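Local coordinates for protein glycoside hydrolase family 81 (Clostridium thermocellum, PDB 6FOP) that probably hydrolyses beta-1,3-glucans such as laminarin, acting as a glucanase within the cellulosome of its bacterium, at residues A[127-132]-A[262-267]; A[214-219]-A[275-280]; A[303-308]-A[500-505]; A[332-337]-A[343-348]; A[507-510]-A[516-519]. One frame throughout, in Å; residues are numbered along the deposited sequence. Where two conformers were deposited one is given.

Contact 1: residues A[127-132]-A[262-267]; sequences LMKGSP and ALYPHQ
The type II beta turn M128-S131, which joins strands 121-128 and 133-139 of the eight-stranded antiparallel sheet, meets the end of strand 260-263 of a separate three-stranded sheet through K129 and G130 on one side and A262 and Y264 on the other. G130 has the positive phi (84°) usual at the third position of such a turn, where glycine is common, although the turn's own bond, S131 N to M128 O, is weak. Across the contact, A262 N donates to G130 O at 2.8 Å, in a nearly straight bond (177°). A262 CB packs against the same peptide, 3.7 Å from G130 O.

The second bridge is made by side chains. K129 starts extended, with CG opposite the backbone N (chi1 174°), and then bends at both of its last torsions; the chain crosses Y264 at about a right angle, and its CD passes 3.6 Å from Y264 OH. The amine then donates to that hydroxyl. It is gripped further by the carbonyls of Y54 and A55, by a salt bridge to E474 and by a cation-pi contact with W40, which together should compensate a buried charge. Y264 OH also bonds to H56 ND1. Y264 is the N-cap residue of helix 265-268, and Q267 OE1 accepts from Y264 N at 2.8 Å. The backbone of Y264 is thus tied by Q267 and its hydroxyl by H56 and by K129, with Y264 OH 2.9 Å from K129 NZ.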
# COMPACT_ATOMS: atom_id res chain seq x y z
N LEU A 127 -10.28 7.60 15.98
CA LEU A 127 -10.41 6.26 15.40
C LEU A 127 -9.00 5.80 15.02
O LEU A 127 -8.24 6.59 14.44
CB LEU A 127 -11.30 6.29 14.18
CG LEU A 127 -12.58 7.10 14.31
CD1 LEU A 127 -13.35 7.04 13.00
CD2 LEU A 127 -13.45 6.68 15.50
N MET A 128 -8.65 4.57 15.40
CA MET A 128 -7.28 4.12 15.22
C MET A 128 -7.21 2.71 14.64
O MET A 128 -7.84 1.77 15.16
CB MET A 128 -6.53 4.19 16.54
CG MET A 128 -5.13 3.61 16.52
SD MET A 128 -4.36 4.05 18.06
CE MET A 128 -2.99 2.94 18.09
N LYS A 129 -6.42 2.59 13.59
CA LYS A 129 -6.11 1.31 12.97
C LYS A 129 -5.11 0.63 13.90
O LYS A 129 -4.09 1.24 14.25
CB LYS A 129 -5.53 1.52 11.60
CG LYS A 129 -5.03 0.26 10.91
CD LYS A 129 -4.79 0.47 9.42
CE LYS A 129 -6.05 0.71 8.63
NZ LYS A 129 -7.05 -0.41 8.67
N GLY A 130 -5.38 -0.60 14.28
CA GLY A 130 -4.54 -1.28 15.24
C GLY A 130 -4.84 -0.97 16.70
O GLY A 130 -4.00 -1.26 17.57
N SER A 131 -6.03 -0.46 17.01
CA SER A 131 -6.43 -0.27 18.40
C SER A 131 -7.76 -0.96 18.62
O SER A 131 -8.67 -0.79 17.84
CB SER A 131 -6.60 1.19 18.76
OG SER A 131 -6.95 1.33 20.12
N PRO A 132 -7.93 -1.60 19.79
CA PRO A 132 -9.28 -2.07 20.16
C PRO A 132 -10.14 -0.96 20.78
O PRO A 132 -11.29 -1.21 21.10
CB PRO A 132 -8.97 -3.15 21.20
CG PRO A 132 -7.76 -2.66 21.86
CD PRO A 132 -6.92 -2.04 20.77
N ALA A 262 -3.07 -3.71 18.52
CA ALA A 262 -3.47 -4.89 17.78
C ALA A 262 -2.61 -4.90 16.50
O ALA A 262 -2.57 -3.93 15.76
CB ALA A 262 -4.96 -4.85 17.43
N LEU A 263 -2.03 -6.06 16.21
CA LEU A 263 -1.11 -6.26 15.09
C LEU A 263 -1.69 -7.21 14.08
O LEU A 263 -2.24 -8.23 14.45
CB LEU A 263 0.22 -6.84 15.59
CG LEU A 263 1.25 -5.87 16.13
CD1 LEU A 263 0.77 -5.08 17.34
CD2 LEU A 263 2.54 -6.62 16.49
N TYR A 264 -1.57 -6.84 12.81
CA TYR A 264 -1.94 -7.73 11.73
C TYR A 264 -0.91 -8.86 11.55
O TYR A 264 0.27 -8.70 11.97
CB TYR A 264 -1.98 -6.95 10.45
CG TYR A 264 -3.05 -5.90 10.28
CD1 TYR A 264 -4.39 -6.24 10.23
CD2 TYR A 264 -2.72 -4.54 10.17
CE1 TYR A 264 -5.37 -5.28 9.98
CE2 TYR A 264 -3.68 -3.59 9.89
CZ TYR A 264 -5.00 -3.95 9.82
OH TYR A 264 -5.91 -2.96 9.50
N PRO A 265 -1.29 -9.95 10.88
CA PRO A 265 -0.31 -11.02 10.63
C PRO A 265 1.00 -10.58 9.97
O PRO A 265 2.07 -11.09 10.36
CB PRO A 265 -1.09 -11.96 9.71
CG PRO A 265 -2.50 -11.82 10.19
CD PRO A 265 -2.63 -10.35 10.47
N HIS A 266 0.96 -9.67 9.00
CA HIS A 266 2.25 -9.26 8.41
C HIS A 266 3.18 -8.57 9.40
O HIS A 266 4.38 -8.43 9.12
CB HIS A 266 2.05 -8.40 7.16
CG HIS A 266 1.66 -6.99 7.46
ND1 HIS A 266 0.37 -6.64 7.76
CD2 HIS A 266 2.39 -5.85 7.53
CE1 HIS A 266 0.32 -5.36 8.04
NE2 HIS A 266 1.53 -4.85 7.89
N GLN A 267 2.64 -8.10 10.53
CA GLN A 267 3.44 -7.49 11.60
C GLN A 267 3.87 -8.50 12.64
O GLN A 267 5.01 -8.46 13.10
CB GLN A 267 2.65 -6.38 12.30
CG GLN A 267 2.33 -5.21 11.37
CD GLN A 267 1.26 -4.28 11.89
OE1 GLN A 267 0.32 -4.73 12.53
NE2 GLN A 267 1.38 -3.01 11.61

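Contact 2: residues A[214-219]-A[275-280]; sequences LTYYKD and LPLPYT
An aromatic cluster of three tyrosines, Y216, Y217 and Y279, fastens the short helix 211-220 to the irregular segment that leads into strand 280-283, toward the periphery of the beta-rich part of the chain. The backbones stay well apart, Y217 CA and Y279 CA being 10.8 Å from each other at their closest pairing, and long side chains fill the interval.

Y279 is the common partner. Its ring meets both helix tyrosines, one at a face and the other at an edge. These two are neighbours in sequence but leave the helix in different directions: CG of Y216 lies opposite the backbone N (chi1 -175°), whereas CG of Y217 lies opposite the carbonyl carbon. Y217 slides past Y279 in the reverse direction and lays CE1 over one face of the Y279 ring, near its rim, 3.8 Å from Y279 CE2. Y216 comes to the edge of that ring, where Y216 CD2 is 3.7 Å from Y279 CE2. Both ring pairs are inclined, at 49° for Y216 and 59° for Y217, neither stacked nor perpendicular.

The hydroxyls have polar partners beyond this contact: Y216 OH bonds to Q292 NE2 and Y217 OH to Y281 OH. Y217, the buried member, also packs on P132 and P207, while Y216 meets Y220 edge-to-face. L277 approaches Y216 from the opposite direction and spreads its two methyls around the outer end of the phenol, with L277 CD1 3.9 Å from Y216 CE2 and L277 CD2 3.7 Å from Y216 OH.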
# COMPACT_ATOMS: atom_id res chain seq x y z
N LEU A 214 -12.08 -7.21 31.37
CA LEU A 214 -12.61 -5.85 31.42
C LEU A 214 -11.73 -4.97 32.30
O LEU A 214 -11.47 -3.82 31.95
CB LEU A 214 -14.03 -5.87 31.94
CG LEU A 214 -14.74 -4.53 32.07
CD1 LEU A 214 -14.88 -3.83 30.72
CD2 LEU A 214 -16.10 -4.74 32.72
N THR A 215 -11.24 -5.51 33.42
CA THR A 215 -10.38 -4.75 34.32
C THR A 215 -9.09 -4.34 33.61
O THR A 215 -8.62 -3.22 33.76
CB THR A 215 -10.05 -5.60 35.57
OG1 THR A 215 -11.27 -5.97 36.23
CG2 THR A 215 -9.18 -4.86 36.52
N TYR A 216 -8.51 -5.25 32.83
CA TYR A 216 -7.28 -4.94 32.10
C TYR A 216 -7.51 -3.86 31.05
O TYR A 216 -6.73 -2.90 30.95
CB TYR A 216 -6.76 -6.21 31.43
CG TYR A 216 -5.41 -5.97 30.75
CD1 TYR A 216 -4.23 -5.96 31.50
CD2 TYR A 216 -5.33 -5.71 29.38
CE1 TYR A 216 -3.01 -5.71 30.91
CE2 TYR A 216 -4.09 -5.49 28.78
CZ TYR A 216 -2.95 -5.50 29.54
OH TYR A 216 -1.74 -5.25 28.92
N TYR A 217 -8.59 -3.97 30.29
CA TYR A 217 -8.92 -2.93 29.30
C TYR A 217 -9.24 -1.60 29.96
O TYR A 217 -8.84 -0.56 29.47
CB TYR A 217 -10.00 -3.41 28.35
CG TYR A 217 -9.48 -4.32 27.25
CD1 TYR A 217 -9.01 -5.59 27.53
CD2 TYR A 217 -9.45 -3.89 25.93
CE1 TYR A 217 -8.54 -6.42 26.52
CE2 TYR A 217 -8.98 -4.71 24.91
CZ TYR A 217 -8.53 -5.96 25.22
OH TYR A 217 -8.06 -6.79 24.23
N LYS A 218 -9.91 -1.62 31.12
CA LYS A 218 -10.14 -0.39 31.88
C LYS A 218 -8.84 0.26 32.29
O LYS A 218 -8.73 1.49 32.26
CB LYS A 218 -11.03 -0.66 33.09
CG LYS A 218 -11.35 0.59 33.88
CD LYS A 218 -12.14 0.29 35.14
CE LYS A 218 -12.38 1.59 35.91
NZ LYS A 218 -12.91 1.39 37.28
N ASP A 219 -7.84 -0.55 32.65
CA ASP A 219 -6.55 0.00 33.05
C ASP A 219 -5.95 0.95 32.02
O ASP A 219 -5.26 1.89 32.41
CB ASP A 219 -5.52 -1.09 33.32
CG ASP A 219 -5.75 -1.85 34.61
OD1 ASP A 219 -6.39 -1.32 35.52
OD2 ASP A 219 -5.21 -2.99 34.70
N LEU A 275 6.11 -9.62 22.66
CA LEU A 275 5.63 -10.63 23.61
C LEU A 275 4.12 -10.47 23.71
O LEU A 275 3.63 -9.79 24.61
CB LEU A 275 6.32 -10.46 24.96
CG LEU A 275 7.74 -11.01 25.00
CD1 LEU A 275 8.42 -10.59 26.28
CD2 LEU A 275 7.73 -12.53 24.86
N PRO A 276 3.37 -11.11 22.81
CA PRO A 276 1.93 -10.90 22.77
C PRO A 276 1.20 -11.21 24.07
O PRO A 276 1.59 -12.09 24.82
CB PRO A 276 1.47 -11.82 21.66
CG PRO A 276 2.66 -11.86 20.75
CD PRO A 276 3.80 -11.98 21.71
N LEU A 277 0.14 -10.45 24.28
CA LEU A 277 -0.84 -10.70 25.30
C LEU A 277 -1.66 -11.92 24.89
O LEU A 277 -1.54 -12.39 23.76
CB LEU A 277 -1.76 -9.49 25.44
CG LEU A 277 -1.12 -8.15 25.83
CD1 LEU A 277 -2.17 -7.07 25.77
CD2 LEU A 277 -0.49 -8.22 27.20
N PRO A 278 -2.50 -12.46 25.81
CA PRO A 278 -3.33 -13.58 25.41
C PRO A 278 -4.41 -13.24 24.39
O PRO A 278 -4.92 -14.12 23.68
CB PRO A 278 -4.00 -14.02 26.73
CG PRO A 278 -3.14 -13.47 27.80
CD PRO A 278 -2.55 -12.21 27.26
N TYR A 279 -4.76 -11.97 24.31
CA TYR A 279 -5.95 -11.56 23.59
C TYR A 279 -5.73 -11.50 22.09
O TYR A 279 -4.70 -10.97 21.62
CB TYR A 279 -6.38 -10.19 24.07
CG TYR A 279 -6.48 -10.05 25.56
CD1 TYR A 279 -7.27 -10.93 26.31
CD2 TYR A 279 -5.80 -9.04 26.22
CE1 TYR A 279 -7.37 -10.79 27.68
CE2 TYR A 279 -5.90 -8.90 27.58
CZ TYR A 279 -6.68 -9.78 28.31
OH TYR A 279 -6.81 -9.63 29.67
N THR A 280 -6.70 -12.02 21.34
CA THR A 280 -6.67 -11.93 19.88
C THR A 280 -8.03 -11.47 19.37
O THR A 280 -9.05 -11.59 20.10
CB THR A 280 -6.33 -13.27 19.22
OG1 THR A 280 -7.31 -14.25 19.57
CG2 THR A 280 -4.96 -13.76 19.64

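Contact 3: residues A[303-308]-A[500-505]; sequences HGILPN and AWQAII
The extended backbone around I305 runs past helix 494-511 at some distance, I305 CA and Q502 CA being 7.5 Å apart at the nearest pairing, so side chains and a water make the junction. I305 carries most of it. Its CG1 branch sits between the backbone N and the carbonyl carbon (chi1 67°), which sends CD1 toward the helix, where it meets I505 tip to tip: I305 CD1 is 3.8 Å from I505 CG2. The same methyl reaches the turn before, lying 3.7 Å from Q502 O and 3.9 Å from Q502 CB.

Q502, bent at chi2 (90°), supplies the polar half. Water 1 donates to L306 O at 2.8 Å and to Q502 OE1 at 2.9 Å, spanning loop and helix where no direct bond joins them. The other end of the amide, Q502 NE2, is held by N499 OD1 one turn earlier, which fixes which way the amide faces.

Around this buried joint, Y524 of helix 514-534 touches I305 and I505, and H425 of helix 416-433 packs on Q502. Q429 of that helix binds P307 O, so the loop between strand 295-301 and helix 317-329 is fitted against several helices, consistent with the (alpha/alpha)6 barrel of family 81.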
# COMPACT_ATOMS: atom_id res chain seq x y z
N HIS A 303 15.79 -8.61 0.06
CA HIS A 303 16.50 -9.58 -0.78
C HIS A 303 17.10 -8.99 -2.03
O HIS A 303 17.51 -9.75 -2.93
CB HIS A 303 15.56 -10.73 -1.14
CG HIS A 303 15.10 -11.48 0.06
ND1 HIS A 303 15.83 -12.51 0.60
CD2 HIS A 303 14.02 -11.33 0.86
CE1 HIS A 303 15.22 -12.96 1.68
NE2 HIS A 303 14.11 -12.27 1.85
N GLY A 304 17.15 -7.67 -2.12
CA GLY A 304 17.74 -6.98 -3.26
C GLY A 304 16.74 -6.85 -4.39
O GLY A 304 15.78 -7.64 -4.49
N ILE A 305 16.99 -5.89 -5.27
CA ILE A 305 16.37 -5.85 -6.59
C ILE A 305 17.47 -5.62 -7.61
O ILE A 305 18.56 -5.14 -7.26
CB ILE A 305 15.27 -4.77 -6.71
CG1 ILE A 305 15.83 -3.35 -6.62
CG2 ILE A 305 14.17 -4.99 -5.66
CD1 ILE A 305 14.85 -2.33 -7.09
N LEU A 306 17.14 -5.84 -8.87
CA LEU A 306 18.04 -5.48 -9.97
C LEU A 306 17.37 -4.49 -10.90
O LEU A 306 16.14 -4.45 -10.98
CB LEU A 306 18.44 -6.71 -10.77
CG LEU A 306 19.30 -7.72 -10.00
CD1 LEU A 306 19.38 -9.01 -10.80
CD2 LEU A 306 20.68 -7.16 -9.72
N PRO A 307 18.17 -3.73 -11.67
CA PRO A 307 17.59 -2.85 -12.70
C PRO A 307 17.16 -3.59 -13.96
O PRO A 307 16.48 -3.01 -14.80
CB PRO A 307 18.74 -1.88 -13.01
CG PRO A 307 19.96 -2.66 -12.69
CD PRO A 307 19.62 -3.51 -11.51
N ASN A 308 17.56 -4.85 -14.07
CA ASN A 308 17.27 -5.73 -15.20
C ASN A 308 17.93 -7.07 -14.89
O ASN A 308 18.86 -7.14 -14.11
CB ASN A 308 17.83 -5.18 -16.52
CG ASN A 308 19.32 -4.85 -16.46
OD1 ASN A 308 19.72 -3.76 -16.04
ND2 ASN A 308 20.15 -5.78 -16.90
N ALA A 500 6.04 1.04 -8.56
CA ALA A 500 6.46 2.38 -8.15
C ALA A 500 7.57 2.31 -7.11
O ALA A 500 8.53 3.08 -7.14
CB ALA A 500 5.28 3.16 -7.60
N TRP A 501 7.45 1.39 -6.16
CA TRP A 501 8.40 1.32 -5.08
C TRP A 501 9.77 0.88 -5.54
O TRP A 501 10.80 1.48 -5.16
CB TRP A 501 7.89 0.44 -3.95
CG TRP A 501 6.53 0.77 -3.43
CD1 TRP A 501 5.70 -0.11 -2.84
CD2 TRP A 501 5.80 2.03 -3.48
NE1 TRP A 501 4.54 0.50 -2.46
CE2 TRP A 501 4.55 1.81 -2.85
CE3 TRP A 501 6.06 3.30 -3.99
CZ2 TRP A 501 3.59 2.81 -2.71
CZ3 TRP A 501 5.10 4.31 -3.85
CH2 TRP A 501 3.89 4.05 -3.20
N GLN A 502 9.82 -0.12 -6.42
CA GLN A 502 11.12 -0.53 -7.00
C GLN A 502 11.76 0.59 -7.79
O GLN A 502 12.97 0.77 -7.76
CB GLN A 502 11.03 -1.84 -7.78
CG GLN A 502 10.25 -1.78 -9.10
CD GLN A 502 11.11 -1.45 -10.30
OE1 GLN A 502 12.29 -1.75 -10.35
NE2 GLN A 502 10.47 -0.86 -11.30
N ALA A 503 10.94 1.35 -8.52
CA ALA A 503 11.48 2.48 -9.26
C ALA A 503 12.10 3.51 -8.33
O ALA A 503 13.11 4.12 -8.68
CB ALA A 503 10.39 3.12 -10.11
N ILE A 504 11.47 3.76 -7.17
CA ILE A 504 12.03 4.67 -6.17
C ILE A 504 13.38 4.17 -5.64
O ILE A 504 14.34 4.95 -5.48
CB ILE A 504 11.02 4.92 -5.04
CG1 ILE A 504 9.84 5.73 -5.58
CG2 ILE A 504 11.66 5.69 -3.90
CD1 ILE A 504 8.72 5.94 -4.59
N ILE A 505 13.49 2.87 -5.40
CA ILE A 505 14.78 2.30 -4.99
C ILE A 505 15.85 2.61 -6.04
O ILE A 505 16.95 3.11 -5.74
CB ILE A 505 14.72 0.77 -4.78
CG1 ILE A 505 13.74 0.40 -3.66
CG2 ILE A 505 16.10 0.19 -4.49
CD1 ILE A 505 13.52 -1.08 -3.48
O HOH W 1 13.72 -3.52 -12.13

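Contact 4: residues A[332-337]-A[343-348]; sequences DAPVAV and GKHLGK
H345 is the first residue of the helical segment 343-348 to meet the loop 332-337, and it carries nearly the whole contact. Its CG lies opposite the backbone N (chi1 -179°), so the imidazole stands out from the helix and takes P334 on one face. The proline nitrogen sits over the ring centre, and P334 CD makes a CH-pi contact, 4.2 Å from the centroid and only 9° off the ring normal. Nearer the helix, P334 CB rests 3.8 Å from H345 CB, while the peptide before the proline lies near the outer end of the ring, A333 C 3.7 Å from H345 CE1.

Both ring nitrogens are engaged, which fixes the rotation of the imidazole. H345 NE2 bonds to the carbonyl of A331, earlier in the same loop, and H345 ND1 meets water 2 in the ring plane at 2.6 Å. F371 of helix 362-379 also meets the ring, at roughly a right angle.

One turn further on, K348 joins through the same water, which accepts from K348 NZ at 2.8 Å and donates to A333 O at 3.1 Å. K348 NZ bonds to D642 O as well. The arrangement is that of a helix-to-helix connection: the loop between helices 317-329 and 339-359 folds back on the first half of the helix it leads into, as suits the paired helices of an (alpha/alpha)6 barrel.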
# COMPACT_ATOMS: atom_id res chain seq x y z
N ASP A 332 7.75 4.77 -30.52
CA ASP A 332 7.04 6.02 -30.36
C ASP A 332 5.51 5.86 -30.44
O ASP A 332 4.80 6.84 -30.71
CB ASP A 332 7.55 7.02 -31.39
CG ASP A 332 7.32 6.57 -32.83
OD1 ASP A 332 6.98 5.37 -33.05
OD2 ASP A 332 7.49 7.43 -33.72
N ALA A 333 5.02 4.64 -30.17
CA ALA A 333 3.60 4.27 -30.40
C ALA A 333 2.91 3.72 -29.12
O ALA A 333 2.56 2.55 -29.03
CB ALA A 333 3.52 3.25 -31.54
N PRO A 334 2.69 4.59 -28.12
CA PRO A 334 1.85 4.18 -26.99
C PRO A 334 0.43 3.88 -27.49
O PRO A 334 -0.01 4.45 -28.50
CB PRO A 334 1.86 5.41 -26.07
CG PRO A 334 2.23 6.55 -26.96
CD PRO A 334 3.11 6.01 -28.04
N VAL A 335 -0.27 2.98 -26.80
CA VAL A 335 -1.63 2.64 -27.22
C VAL A 335 -2.62 3.77 -26.91
O VAL A 335 -3.64 3.90 -27.56
CB VAL A 335 -2.13 1.31 -26.63
CG1 VAL A 335 -1.17 0.16 -26.97
CG2 VAL A 335 -2.36 1.44 -25.16
N ALA A 336 -2.29 4.60 -25.92
CA ALA A 336 -3.09 5.78 -25.57
C ALA A 336 -2.17 6.72 -24.81
O ALA A 336 -1.08 6.32 -24.38
CB ALA A 336 -4.33 5.39 -24.75
N VAL A 337 -2.57 7.98 -24.71
CA VAL A 337 -1.63 9.01 -24.25
C VAL A 337 -2.04 9.71 -22.96
O VAL A 337 -1.41 10.67 -22.57
CB VAL A 337 -1.27 9.99 -25.36
CG1 VAL A 337 -0.56 9.23 -26.49
CG2 VAL A 337 -2.51 10.70 -25.85
N GLY A 343 2.23 5.73 -19.31
CA GLY A 343 3.08 5.02 -18.38
C GLY A 343 3.37 3.58 -18.78
O GLY A 343 4.53 3.12 -18.76
N LYS A 344 2.31 2.83 -19.08
CA LYS A 344 2.51 1.44 -19.50
C LYS A 344 3.53 1.33 -20.64
O LYS A 344 4.38 0.45 -20.63
CB LYS A 344 1.20 0.75 -19.92
CG LYS A 344 0.31 0.33 -18.75
CD LYS A 344 -0.93 -0.42 -19.16
CE LYS A 344 -0.70 -1.81 -19.72
NZ LYS A 344 -0.40 -2.89 -18.74
N HIS A 345 3.45 2.26 -21.59
CA HIS A 345 4.39 2.27 -22.70
C HIS A 345 5.81 2.57 -22.22
O HIS A 345 6.77 1.92 -22.64
CB HIS A 345 3.93 3.28 -23.75
CG HIS A 345 4.81 3.35 -24.94
ND1 HIS A 345 4.77 2.40 -25.93
CD2 HIS A 345 5.77 4.23 -25.30
CE1 HIS A 345 5.67 2.70 -26.85
NE2 HIS A 345 6.29 3.80 -26.49
N LEU A 346 5.96 3.57 -21.35
CA LEU A 346 7.27 3.90 -20.79
C LEU A 346 7.88 2.71 -20.02
O LEU A 346 9.08 2.47 -20.09
CB LEU A 346 7.21 5.10 -19.86
CG LEU A 346 7.03 6.44 -20.56
CD1 LEU A 346 6.78 7.53 -19.51
CD2 LEU A 346 8.24 6.80 -21.43
N GLY A 347 7.03 1.94 -19.33
CA GLY A 347 7.51 0.75 -18.64
C GLY A 347 8.03 -0.31 -19.62
O GLY A 347 9.06 -0.95 -19.39
N LYS A 348 7.29 -0.50 -20.71
CA LYS A 348 7.69 -1.43 -21.78
C LYS A 348 9.09 -1.05 -22.31
O LYS A 348 9.96 -1.92 -22.44
CB LYS A 348 6.64 -1.40 -22.88
CG LYS A 348 6.94 -2.36 -24.00
CD LYS A 348 5.78 -2.59 -24.93
CE LYS A 348 5.10 -1.42 -25.49
NZ LYS A 348 3.91 -1.95 -26.27
O HOH W 2 2.91 0.67 -26.58

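Contact 5: residues A[507-510]-A[516-519]; sequences WGEA and IRDL
G508 and R517 bring helices 494-511 and 514-534 almost into backbone contact, their CA atoms 4.0 Å apart, just beyond the tight turn of this helical hairpin. With no side chain on G508 to intervene, G508 CA lies 3.8 Å from R517 N, and the stem of R517 packs against the glycine backbone, with R517 CB 3.9 Å from G508 C. Beside this close approach the buried apolar flank is less closely packed: W507 and I516 run side by side, and I516 CG2 touches the indole at its edge, 4.1 Å from W507 CD1. The indole N-H is taken by E448 of helix 440-455.

Toward the side where E509 and D518 are partly exposed, polar groups take over from apolar ones, though P671 still packs on E509 and R517. E509, bent at chi2 (65°), runs alongside R517 in a salt bridge, R517 NH1 donating to E509 OE1 at 3.0 Å; the carboxylate and guanidinium planes differ by 15°. R517 also holds D518 OD1 in the guanidinium plane, through NE at 2.9 Å and through NH2. One guanidinium therefore centres a salt-bridge network, with E509 across the hairpin and D518 within its own helix. E509 OE1 and D518 OD1 stay 6.8 Å apart, and the positive charge between them probably offsets their mutual repulsion.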
# COMPACT_ATOMS: atom_id res chain seq x y z
N TRP A 507 15.85 4.87 -8.48
CA TRP A 507 16.13 6.30 -8.57
C TRP A 507 17.06 6.78 -7.47
O TRP A 507 18.02 7.49 -7.71
CB TRP A 507 14.81 7.09 -8.54
CG TRP A 507 15.03 8.56 -8.56
CD1 TRP A 507 15.07 9.40 -7.49
CD2 TRP A 507 15.30 9.37 -9.71
NE1 TRP A 507 15.34 10.68 -7.89
CE2 TRP A 507 15.50 10.69 -9.24
CE3 TRP A 507 15.40 9.12 -11.08
CZ2 TRP A 507 15.76 11.76 -10.11
CZ3 TRP A 507 15.67 10.17 -11.93
CH2 TRP A 507 15.85 11.48 -11.44
N GLY A 508 16.75 6.41 -6.24
CA GLY A 508 17.55 6.81 -5.12
C GLY A 508 18.97 6.31 -5.21
O GLY A 508 19.92 7.06 -5.01
N GLU A 509 19.14 5.05 -5.56
CA GLU A 509 20.48 4.53 -5.68
C GLU A 509 21.22 5.15 -6.87
O GLU A 509 22.39 5.51 -6.75
CB GLU A 509 20.45 3.01 -5.79
CG GLU A 509 21.81 2.33 -5.81
CD GLU A 509 22.62 2.47 -4.54
OE1 GLU A 509 22.14 2.99 -3.49
OE2 GLU A 509 23.78 2.06 -4.58
N ALA A 510 20.53 5.34 -7.99
CA ALA A 510 21.17 5.92 -9.18
C ALA A 510 21.65 7.34 -8.95
O ALA A 510 22.65 7.77 -9.52
CB ALA A 510 20.22 5.91 -10.36
N ILE A 516 15.88 8.82 -0.32
CA ILE A 516 14.89 8.34 -1.28
C ILE A 516 15.04 6.84 -1.51
O ILE A 516 14.06 6.11 -1.55
CB ILE A 516 14.93 9.14 -2.59
CG1 ILE A 516 14.52 10.60 -2.33
CG2 ILE A 516 14.04 8.48 -3.64
CD1 ILE A 516 14.53 11.50 -3.55
N ARG A 517 16.28 6.37 -1.61
CA ARG A 517 16.48 4.93 -1.77
C ARG A 517 15.85 4.14 -0.62
O ARG A 517 15.15 3.17 -0.84
CB ARG A 517 17.96 4.59 -1.86
CG ARG A 517 18.19 3.12 -2.08
CD ARG A 517 19.59 2.75 -1.74
NE ARG A 517 19.87 2.95 -0.32
CZ ARG A 517 21.08 2.89 0.21
NH1 ARG A 517 22.14 2.66 -0.55
NH2 ARG A 517 21.25 3.08 1.52
N ASP A 518 16.09 4.59 0.60
CA ASP A 518 15.66 3.84 1.78
C ASP A 518 14.15 3.90 1.92
O ASP A 518 13.55 2.93 2.39
CB ASP A 518 16.35 4.38 3.03
CG ASP A 518 17.85 4.07 3.06
OD1 ASP A 518 18.38 3.39 2.15
OD2 ASP A 518 18.50 4.53 4.02
N LEU A 519 13.54 5.02 1.51
CA LEU A 519 12.08 5.13 1.37
C LEU A 519 11.57 4.01 0.46
O LEU A 519 10.60 3.30 0.78
CB LEU A 519 11.71 6.49 0.80
CG LEU A 519 10.27 6.69 0.28
CD1 LEU A 519 9.26 6.68 1.41
CD2 LEU A 519 10.17 7.95 -0.55

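Contacts 1, 3 and 5 are buried, whereas contacts 2 and 4 are partly buried, and burial alone does not set their chemistry. Contact 1 encloses a lysine among many polar partners; contact 3 is an isoleucine pair with a water beside it. Contact 2 relies on aromatic rings, contact 4 on a histidine face and a shared water, and contact 5 on a glycine junction with ion pairs. Contacts 1 and 2 belong to the beta-rich region and touch, P132 CG lying 3.9 Å from Y217 CE2. Contacts 3 and 5 share helix 494-511, with centres about 9 Å apart. Contact 4 occupies another helical connection, its centre about 20 Å from that of contact 3.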